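Local coordinates for protein Lon211 (Mycobacterium tuberculosis, PDB 6VBK) that forms the N-terminal domain of the ATP-dependent protease Lon, a region that probably recognises and binds protein substrates for degradation, at residues P129-S132 with G133-E137; G144-S147 with A148-K152; W156-V159 with D160-Q164. All blocks are in the same frame, centred on the assembly; numbering follows the deposited sequence.

Contact 1 (P129-S132 with G133-E137)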
ATOM      1  N   PRO B 129      13.266  10.740  -0.362  1.00 89.13           N
ATOM      2  CA  PRO B 129      14.480  10.202  -0.971  1.00105.97           C
ATOM      3  C   PRO B 129      15.691  11.023  -0.572  1.00120.30           C
ATOM      4  O   PRO B 129      15.567  12.213  -0.230  1.00123.49           O
ATOM      5  CB  PRO B 129      14.196  10.310  -2.480  1.00 96.21           C
ATOM      6  CG  PRO B 129      13.199  11.409  -2.594  1.00 79.80           C
ATOM      7  CD  PRO B 129      12.350  11.317  -1.361  1.00 90.41           C
ATOM      8  N   PRO B 130      16.885  10.427  -0.580  1.00124.78           N
ATOM      9  CA  PRO B 130      18.087  11.172  -0.189  1.00121.93           C
ATOM     10  C   PRO B 130      18.258  12.433  -1.025  1.00115.72           C
ATOM     11  O   PRO B 130      18.017  12.439  -2.234  1.00106.30           O
ATOM     12  CB  PRO B 130      19.219  10.169  -0.438  1.00128.79           C
ATOM     13  CG  PRO B 130      18.565   8.834  -0.309  1.00130.66           C
ATOM     14  CD  PRO B 130      17.175   9.010  -0.858  1.00131.38           C
ATOM     15  N   ALA B 131      18.667  13.509  -0.356  1.00118.20           N
ATOM     16  CA  ALA B 131      18.763  14.812  -0.997  1.00109.77           C
ATOM     17  C   ALA B 131      19.745  14.774  -2.159  1.00 95.78           C
ATOM     18  O   ALA B 131      20.852  14.241  -2.037  1.00 90.21           O
ATOM     19  CB  ALA B 131      19.191  15.866   0.024  1.00105.81           C
ATOM     20  N   SER B 132      19.329  15.338  -3.291  1.00 86.35           N
ATOM     21  CA  SER B 132      20.202  15.430  -4.450  1.00107.17           C
ATOM     22  C   SER B 132      21.390  16.341  -4.155  1.00118.49           C
ATOM     23  O   SER B 132      21.398  17.111  -3.188  1.00122.42           O
ATOM     24  CB  SER B 132      19.433  15.958  -5.663  1.00115.57           C
ATOM     25  OG  SER B 132      18.458  15.025  -6.102  1.00125.56           O
ATOM     26  N   GLY B 133      22.419  16.225  -4.997  1.00120.84           N
ATOM     27  CA  GLY B 133      23.516  17.173  -4.932  1.00114.50           C
ATOM     28  C   GLY B 133      23.042  18.590  -5.183  1.00103.86           C
ATOM     29  O   GLY B 133      23.435  19.523  -4.479  1.00 99.88           O
ATOM     30  N   ARG B 134      22.170  18.764  -6.180  1.00111.11           N
ATOM     31  CA  ARG B 134      21.565  20.068  -6.431  1.00115.28           C
ATOM     32  C   ARG B 134      20.725  20.528  -5.247  1.00121.03           C
ATOM     33  O   ARG B 134      20.678  21.727  -4.951  1.00111.83           O
ATOM     34  CB  ARG B 134      20.715  20.013  -7.701  1.00134.32           C
ATOM     35  CG  ARG B 134      20.120  21.345  -8.138  1.00143.67           C
ATOM     36  CD  ARG B 134      18.605  21.334  -8.021  1.00141.38           C
ATOM     37  NE  ARG B 134      17.980  22.406  -8.791  1.00139.72           N
ATOM     38  CZ  ARG B 134      17.581  22.281 -10.053  1.00142.88           C
ATOM     39  NH1 ARG B 134      17.742  21.129 -10.689  1.00141.98           N
ATOM     40  NH2 ARG B 134      17.021  23.306 -10.679  1.00140.36           N
ATOM     41  N   ALA B 135      20.063  19.596  -4.555  1.00 82.98           N
ATOM     42  CA  ALA B 135      19.289  19.963  -3.374  1.00 91.34           C
ATOM     43  C   ALA B 135      20.178  20.530  -2.277  1.00 87.72           C
ATOM     44  O   ALA B 135      19.739  21.389  -1.503  1.00 85.85           O
ATOM     45  CB  ALA B 135      18.510  18.756  -2.853  1.00 85.55           C
ATOM     46  N   GLN B 136      21.427  20.064  -2.194  1.00101.95           N
ATOM     47  CA  GLN B 136      22.359  20.617  -1.217  1.00 94.04           C
ATOM     48  C   GLN B 136      22.683  22.073  -1.527  1.00 86.04           C
ATOM     49  O   GLN B 136      22.810  22.895  -0.611  1.00 73.86           O
ATOM     50  CB  GLN B 136      23.640  19.781  -1.181  1.00115.24           C
ATOM     51  CG  GLN B 136      23.425  18.299  -0.894  1.00122.41           C
ATOM     52  CD  GLN B 136      23.244  18.002   0.582  1.00123.36           C
ATOM     53  OE1 GLN B 136      22.139  18.091   1.116  1.00116.71           O
ATOM     54  NE2 GLN B 136      24.332  17.636   1.249  1.00127.76           N
ATOM     55  N   GLU B 137      22.825  22.411  -2.813  1.00103.39           N
ATOM     56  CA  GLU B 137      23.090  23.797  -3.190  1.00 96.75           C
ATOM     57  C   GLU B 137      21.870  24.682  -2.976  1.00 93.82           C
ATOM     58  O   GLU B 137      22.017  25.869  -2.664  1.00101.56           O
ATOM     59  CB  GLU B 137      23.544  23.874  -4.649  1.00 90.20           C
ATOM     60  CG  GLU B 137      24.959  23.375  -4.898  1.00118.88           C
ATOM     61  CD  GLU B 137      24.997  21.978  -5.486  1.00135.06           C
ATOM     62  OE1 GLU B 137      25.646  21.095  -4.888  1.00135.81           O
ATOM     63  OE2 GLU B 137      24.378  21.764  -6.550  1.00141.63           O
TER
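The start of helix 133-153 is built here: the loop coming from strand 120-125 reaches the N-cap residue S132, and the chain turns into the first turn of the helix. A131 lies over that turn, its CB 4.1 Å from A135 CB and 3.9 Å from Q136 OE1. The glutamine gets there because its chain, with CG beside its own backbone N (chi1 -56°), folds back at chi2, and on the way CG passes 3.3 Å from S132 O. The same carbonyl oxygen accepts a helical bond from Q136 N at 3.1 Å, with the N-H bent to 141° at the hydrogen and the donor tilted 30° from the carbonyl plane. S132 occupies the cap position, yet its hydroxyl makes no capping bond. A135 CB sits 3.3 Å from S132 O, and A135 is buried against V195 and V196 of helix 195-207, while A131 and Q136 both touch P168. R134 reaches helix 195-207 as well, its NH2 in a salt bridge with E200. The loop is therefore joined to the helix start by a bent main-chain bond and the small apolar contact of A131 with A135, and the side chain of S132 adds no cap.

Contact 2 (G144-S147 with A148-K152)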
ATOM      1  N   GLY B 144      20.963  31.410   3.524  1.00 56.12           N
ATOM      2  CA  GLY B 144      21.320  32.819   3.519  1.00 73.57           C
ATOM      3  C   GLY B 144      20.115  33.736   3.452  1.00 78.34           C
ATOM      4  O   GLY B 144      20.130  34.831   4.020  1.00 67.08           O
ATOM      5  N   LEU B 145      19.055  33.302   2.767  1.00 71.43           N
ATOM      6  CA  LEU B 145      17.851  34.121   2.665  1.00 74.45           C
ATOM      7  C   LEU B 145      17.098  34.160   3.989  1.00 72.93           C
ATOM      8  O   LEU B 145      16.721  35.235   4.471  1.00 71.63           O
ATOM      9  CB  LEU B 145      16.950  33.591   1.550  1.00 83.93           C
ATOM     10  CG  LEU B 145      17.598  33.380   0.180  1.00 90.24           C
ATOM     11  CD1 LEU B 145      16.580  32.866  -0.829  1.00 95.03           C
ATOM     12  CD2 LEU B 145      18.245  34.662  -0.314  1.00 81.46           C
ATOM     13  N   VAL B 146      16.869  32.991   4.595  1.00 58.75           N
ATOM     14  CA  VAL B 146      16.123  32.945   5.847  1.00 67.62           C
ATOM     15  C   VAL B 146      16.937  33.545   6.989  1.00 57.61           C
ATOM     16  O   VAL B 146      16.370  34.070   7.955  1.00 54.51           O
ATOM     17  CB  VAL B 146      15.684  31.499   6.153  1.00 63.34           C
ATOM     18  CG1 VAL B 146      16.893  30.606   6.400  1.00 78.32           C
ATOM     19  CG2 VAL B 146      14.729  31.463   7.337  1.00 64.99           C
ATOM     20  N   SER B 147      18.268  33.496   6.898  1.00 51.81           N
ATOM     21  CA  SER B 147      19.095  34.096   7.941  1.00 60.25           C
ATOM     22  C   SER B 147      18.923  35.609   7.978  1.00 56.32           C
ATOM     23  O   SER B 147      18.851  36.204   9.058  1.00 64.90           O
ATOM     24  CB  SER B 147      20.564  33.731   7.732  1.00 55.14           C
ATOM     25  OG  SER B 147      20.781  32.346   7.929  1.00 65.26           O
ATOM     26  N   ALA B 148      18.852  36.247   6.806  1.00 58.38           N
ATOM     27  CA  ALA B 148      18.687  37.696   6.765  1.00 70.81           C
ATOM     28  C   ALA B 148      17.360  38.118   7.380  1.00 70.74           C
ATOM     29  O   ALA B 148      17.293  39.120   8.103  1.00 69.38           O
ATOM     30  CB  ALA B 148      18.797  38.195   5.324  1.00 67.04           C
ATOM     31  N   ILE B 149      16.294  37.360   7.111  1.00 60.61           N
ATOM     32  CA  ILE B 149      14.991  37.673   7.694  1.00 69.63           C
ATOM     33  C   ILE B 149      15.012  37.455   9.202  1.00 57.90           C
ATOM     34  O   ILE B 149      14.512  38.287   9.969  1.00 67.99           O
ATOM     35  CB  ILE B 149      13.887  36.840   7.015  1.00 81.96           C
ATOM     36  CG1 ILE B 149      13.733  37.247   5.549  1.00 95.81           C
ATOM     37  CG2 ILE B 149      12.566  36.995   7.752  1.00 79.63           C
ATOM     38  CD1 ILE B 149      12.613  36.524   4.827  1.00 94.21           C
ATOM     39  N   LEU B 150      15.590  36.339   9.655  1.00 55.10           N
ATOM     40  CA  LEU B 150      15.622  36.057  11.088  1.00 56.07           C
ATOM     41  C   LEU B 150      16.490  37.063  11.834  1.00 63.67           C
ATOM     42  O   LEU B 150      16.110  37.540  12.909  1.00 63.58           O
ATOM     43  CB  LEU B 150      16.121  34.633  11.336  1.00 48.00           C
ATOM     44  CG  LEU B 150      15.143  33.506  11.008  1.00 54.49           C
ATOM     45  CD1 LEU B 150      15.841  32.161  11.098  1.00 50.69           C
ATOM     46  CD2 LEU B 150      13.942  33.555  11.941  1.00 54.79           C
ATOM     47  N   GLN B 151      17.661  37.392  11.283  1.00 49.42           N
ATOM     48  CA  GLN B 151      18.523  38.379  11.925  1.00 53.37           C
ATOM     49  C   GLN B 151      17.869  39.755  11.937  1.00 64.50           C
ATOM     50  O   GLN B 151      18.022  40.513  12.902  1.00 72.52           O
ATOM     51  CB  GLN B 151      19.879  38.426  11.222  1.00 54.03           C
ATOM     52  CG  GLN B 151      20.702  37.160  11.396  1.00 52.03           C
ATOM     53  CD  GLN B 151      21.978  37.176  10.581  1.00 61.19           C
ATOM     54  OE1 GLN B 151      22.264  38.141   9.873  1.00 67.89           O
ATOM     55  NE2 GLN B 151      22.752  36.101  10.675  1.00 64.34           N
ATOM     56  N   LYS B 152      17.136  40.093  10.873  1.00 64.16           N
ATOM     57  CA  LYS B 152      16.356  41.324  10.881  1.00 75.53           C
ATOM     58  C   LYS B 152      15.283  41.277  11.962  1.00 65.43           C
ATOM     59  O   LYS B 152      14.994  42.291  12.608  1.00 68.90           O
ATOM     60  CB  LYS B 152      15.727  41.559   9.506  1.00 73.62           C
ATOM     61  CG  LYS B 152      14.934  42.849   9.408  1.00 86.01           C
ATOM     62  CD  LYS B 152      15.809  44.039   9.752  1.00 99.78           C
ATOM     63  CE  LYS B 152      14.983  45.222  10.216  1.00101.89           C
ATOM     64  NZ  LYS B 152      15.854  46.343  10.666  1.00100.43           N
TER
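L150 packs back along helix 133-153 onto V146, one turn earlier, and its side chain can be followed outward over the V146 carbonyl. CB lies 3.4 Å from V146 O, CG comes to 3.3 Å from that oxygen, and CD1 continues past it to meet V146 CG2 at 4.0 Å. With CG beside the backbone N (chi1 -74°), the leucine runs next to the valine in the same direction. Underneath, L150 N gives V146 O a hydrogen bond of 2.9 Å, nearly straight, 162° at the hydrogen. Next along, Q151 N bonds S147 O at 2.8 Å, and Q151 CG rests 3.1 Å from that oxygen before the chain extends. The helical bonds from A148 and I149 back to G144 and L145 are weak by comparison. S147 OG turns back to K143 O, so the hydroxyl is held by its own helix. Around this turn, V146 meets V162 and L150 meets V158 of helix 156-162, while L145 and I149 lie against helix 195-207. Apolar branches of these four residues thus contribute to the packing on both neighbouring helices, and the oxygens of V146 and S147 each take a main-chain N-H, with side-chain carbons of the same donor residue alongside.

Contact 3 (W156-V159 with D160-Q164)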
ATOM      1  N   TRP B 156      17.779  35.286  17.185  1.00 55.25           N
ATOM      2  CA  TRP B 156      19.134  34.749  17.134  1.00 44.18           C
ATOM      3  C   TRP B 156      19.204  33.300  17.595  1.00 46.72           C
ATOM      4  O   TRP B 156      20.015  32.529  17.067  1.00 48.32           O
ATOM      5  CB  TRP B 156      20.068  35.624  17.967  1.00 41.59           C
ATOM      6  CG  TRP B 156      20.168  37.003  17.411  1.00 48.56           C
ATOM      7  CD1 TRP B 156      19.511  38.115  17.848  1.00 44.15           C
ATOM      8  CD2 TRP B 156      20.945  37.413  16.283  1.00 43.97           C
ATOM      9  NE1 TRP B 156      19.844  39.197  17.072  1.00 50.49           N
ATOM     10  CE2 TRP B 156      20.724  38.792  16.102  1.00 45.98           C
ATOM     11  CE3 TRP B 156      21.816  36.749  15.413  1.00 58.82           C
ATOM     12  CZ2 TRP B 156      21.341  39.519  15.089  1.00 57.97           C
ATOM     13  CZ3 TRP B 156      22.428  37.473  14.409  1.00 45.96           C
ATOM     14  CH2 TRP B 156      22.187  38.842  14.254  1.00 56.09           C
ATOM     15  N   GLN B 157      18.379  32.913  18.569  1.00 51.00           N
ATOM     16  CA  GLN B 157      18.296  31.506  18.944  1.00 52.74           C
ATOM     17  C   GLN B 157      17.830  30.656  17.768  1.00 49.09           C
ATOM     18  O   GLN B 157      18.304  29.530  17.578  1.00 46.22           O
ATOM     19  CB  GLN B 157      17.352  31.337  20.135  1.00 48.12           C
ATOM     20  CG  GLN B 157      16.935  29.899  20.417  1.00 52.83           C
ATOM     21  CD  GLN B 157      18.038  29.075  21.050  1.00 58.38           C
ATOM     22  OE1 GLN B 157      18.097  28.933  22.271  1.00 48.55           O
ATOM     23  NE2 GLN B 157      18.919  28.522  20.220  1.00 51.85           N
ATOM     24  N   VAL B 158      16.912  31.187  16.959  1.00 43.94           N
ATOM     25  CA  VAL B 158      16.370  30.421  15.841  1.00 51.55           C
ATOM     26  C   VAL B 158      17.385  30.330  14.708  1.00 48.28           C
ATOM     27  O   VAL B 158      17.676  29.239  14.204  1.00 49.93           O
ATOM     28  CB  VAL B 158      15.043  31.037  15.364  1.00 47.77           C
ATOM     29  CG1 VAL B 158      14.526  30.299  14.139  1.00 51.39           C
ATOM     30  CG2 VAL B 158      14.014  31.004  16.484  1.00 46.88           C
ATOM     31  N   VAL B 159      17.943  31.471  14.291  1.00 48.53           N
ATOM     32  CA  VAL B 159      18.899  31.474  13.187  1.00 47.16           C
ATOM     33  C   VAL B 159      20.135  30.653  13.519  1.00 45.48           C
ATOM     34  O   VAL B 159      20.806  30.152  12.611  1.00 55.52           O
ATOM     35  CB  VAL B 159      19.277  32.922  12.805  1.00 62.56           C
ATOM     36  CG1 VAL B 159      20.190  33.545  13.851  1.00 58.86           C
ATOM     37  CG2 VAL B 159      19.923  32.962  11.428  1.00 67.58           C
ATOM     38  N   ASP B 160      20.444  30.490  14.806  1.00 56.02           N
ATOM     39  CA  ASP B 160      21.547  29.626  15.214  1.00 46.61           C
ATOM     40  C   ASP B 160      21.345  28.202  14.707  1.00 44.00           C
ATOM     41  O   ASP B 160      22.242  27.615  14.093  1.00 46.11           O
ATOM     42  CB  ASP B 160      21.675  29.654  16.741  1.00 43.78           C
ATOM     43  CG  ASP B 160      22.637  28.609  17.279  1.00 49.03           C
ATOM     44  OD1 ASP B 160      23.536  28.159  16.538  1.00 70.43           O
ATOM     45  OD2 ASP B 160      22.488  28.235  18.462  1.00 53.43           O
ATOM     46  N   VAL B 161      20.162  27.637  14.948  1.00 40.12           N
ATOM     47  CA  VAL B 161      19.913  26.240  14.607  1.00 47.71           C
ATOM     48  C   VAL B 161      19.557  26.088  13.132  1.00 49.02           C
ATOM     49  O   VAL B 161      19.935  25.100  12.493  1.00 48.84           O
ATOM     50  CB  VAL B 161      18.814  25.668  15.518  1.00 42.85           C
ATOM     51  CG1 VAL B 161      18.568  24.197  15.209  1.00 48.31           C
ATOM     52  CG2 VAL B 161      19.186  25.857  16.982  1.00 47.52           C
ATOM     53  N   VAL B 162      18.835  27.062  12.568  1.00 40.71           N
ATOM     54  CA  VAL B 162      18.354  26.940  11.194  1.00 42.94           C
ATOM     55  C   VAL B 162      19.517  26.768  10.222  1.00 45.56           C
ATOM     56  O   VAL B 162      19.459  25.940   9.304  1.00 66.92           O
ATOM     57  CB  VAL B 162      17.477  28.152  10.823  1.00 51.56           C
ATOM     58  CG1 VAL B 162      17.196  28.173   9.329  1.00 50.84           C
ATOM     59  CG2 VAL B 162      16.175  28.120  11.604  1.00 56.33           C
ATOM     60  N   GLN B 163      20.593  27.529  10.409  1.00 45.46           N
ATOM     61  CA  GLN B 163      21.739  27.400   9.517  1.00 44.49           C
ATOM     62  C   GLN B 163      22.607  26.187   9.835  1.00 43.76           C
ATOM     63  O   GLN B 163      23.625  25.983   9.166  1.00 56.23           O
ATOM     64  CB  GLN B 163      22.582  28.679   9.543  1.00 61.26           C
ATOM     65  CG  GLN B 163      23.181  29.031  10.887  1.00 75.35           C
ATOM     66  CD  GLN B 163      23.700  30.457  10.924  1.00 76.39           C
ATOM     67  OE1 GLN B 163      23.328  31.286  10.092  1.00 75.46           O
ATOM     68  NE2 GLN B 163      24.565  30.748  11.888  1.00 76.70           N
ATOM     69  N   GLN B 164      22.230  25.379  10.825  1.00 53.50           N
ATOM     70  CA  GLN B 164      22.888  24.108  11.097  1.00 60.34           C
ATOM     71  C   GLN B 164      22.073  22.912  10.625  1.00 64.69           C
ATOM     72  O   GLN B 164      22.529  21.773  10.764  1.00 70.83           O
ATOM     73  CB  GLN B 164      23.183  23.971  12.595  1.00 56.72           C
ATOM     74  CG  GLN B 164      24.205  24.963  13.120  1.00 59.40           C
ATOM     75  CD  GLN B 164      25.556  24.815  12.450  1.00 62.78           C
ATOM     76  OE1 GLN B 164      26.033  23.701  12.228  1.00 67.29           O
ATOM     77  NE2 GLN B 164      26.177  25.939  12.115  1.00 56.95           N
TER
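V158 and V162 run alongside each other on the short helix 156-162, one turn apart, in the helical part of this Lon N-terminal domain. Their branches meet at 3.7 Å, V158 CG1 against V162 CG2. Each valine contributes a different branch: CG1 of V158 is anti to the backbone N (chi1 176°), whereas the touching CG2 of V162 stands beside its own N. The main chain follows the same pairing, with V162 N bonding V158 O at 3.0 Å, the donor nearly in line with the carbonyl bond. One residue further along, the Q163 chain slants across V159. The glutamine's CG occupies the crowded position between its backbone N and carbonyl carbon, which lays the extended amide chain across V159 O, and OE1 comes to 4.0 Å from V159 CG2. Q163 N reaches V159 O by a weak bond, as the helix gives way to a turn. Towards the other end, the side chains of Q157 and D160 pass at a slant, their amide and carboxylate planes only 15° apart, with Q157 NE2 4.0 Å from D160 OD2, too distant to bond. Helix 133-153 covers one flank, where both V159 and Q163 rest on S147. At the first turn D160 N bonds W156 O at 3.1 Å, approaching from above the carbonyl plane, 35° out of it.

How the contacts relate
All three contacts belong to the helical part of the domain and come in series along the chain. Contact 1 opens helix 133-153, contact 2 lies further along that helix, and contact 3 forms helix 156-162, the next in the chain. The centres of contacts 1 and 2 are about 22 Å apart, and contact 1 touches neither of the others. Contacts 2 and 3, with centres about 10 Å apart, pack directly: Q151 CG lies 3.5 Å from W156 CZ3, and L150 CD1 is 3.8 Å from V159 CA. The two consecutive helices therefore form a packed hairpin. With helix 195-207 against helix 133-153 at contacts 1 and 2, the three helices pack together as part of the helical region that accompanies the domain's beta sheet.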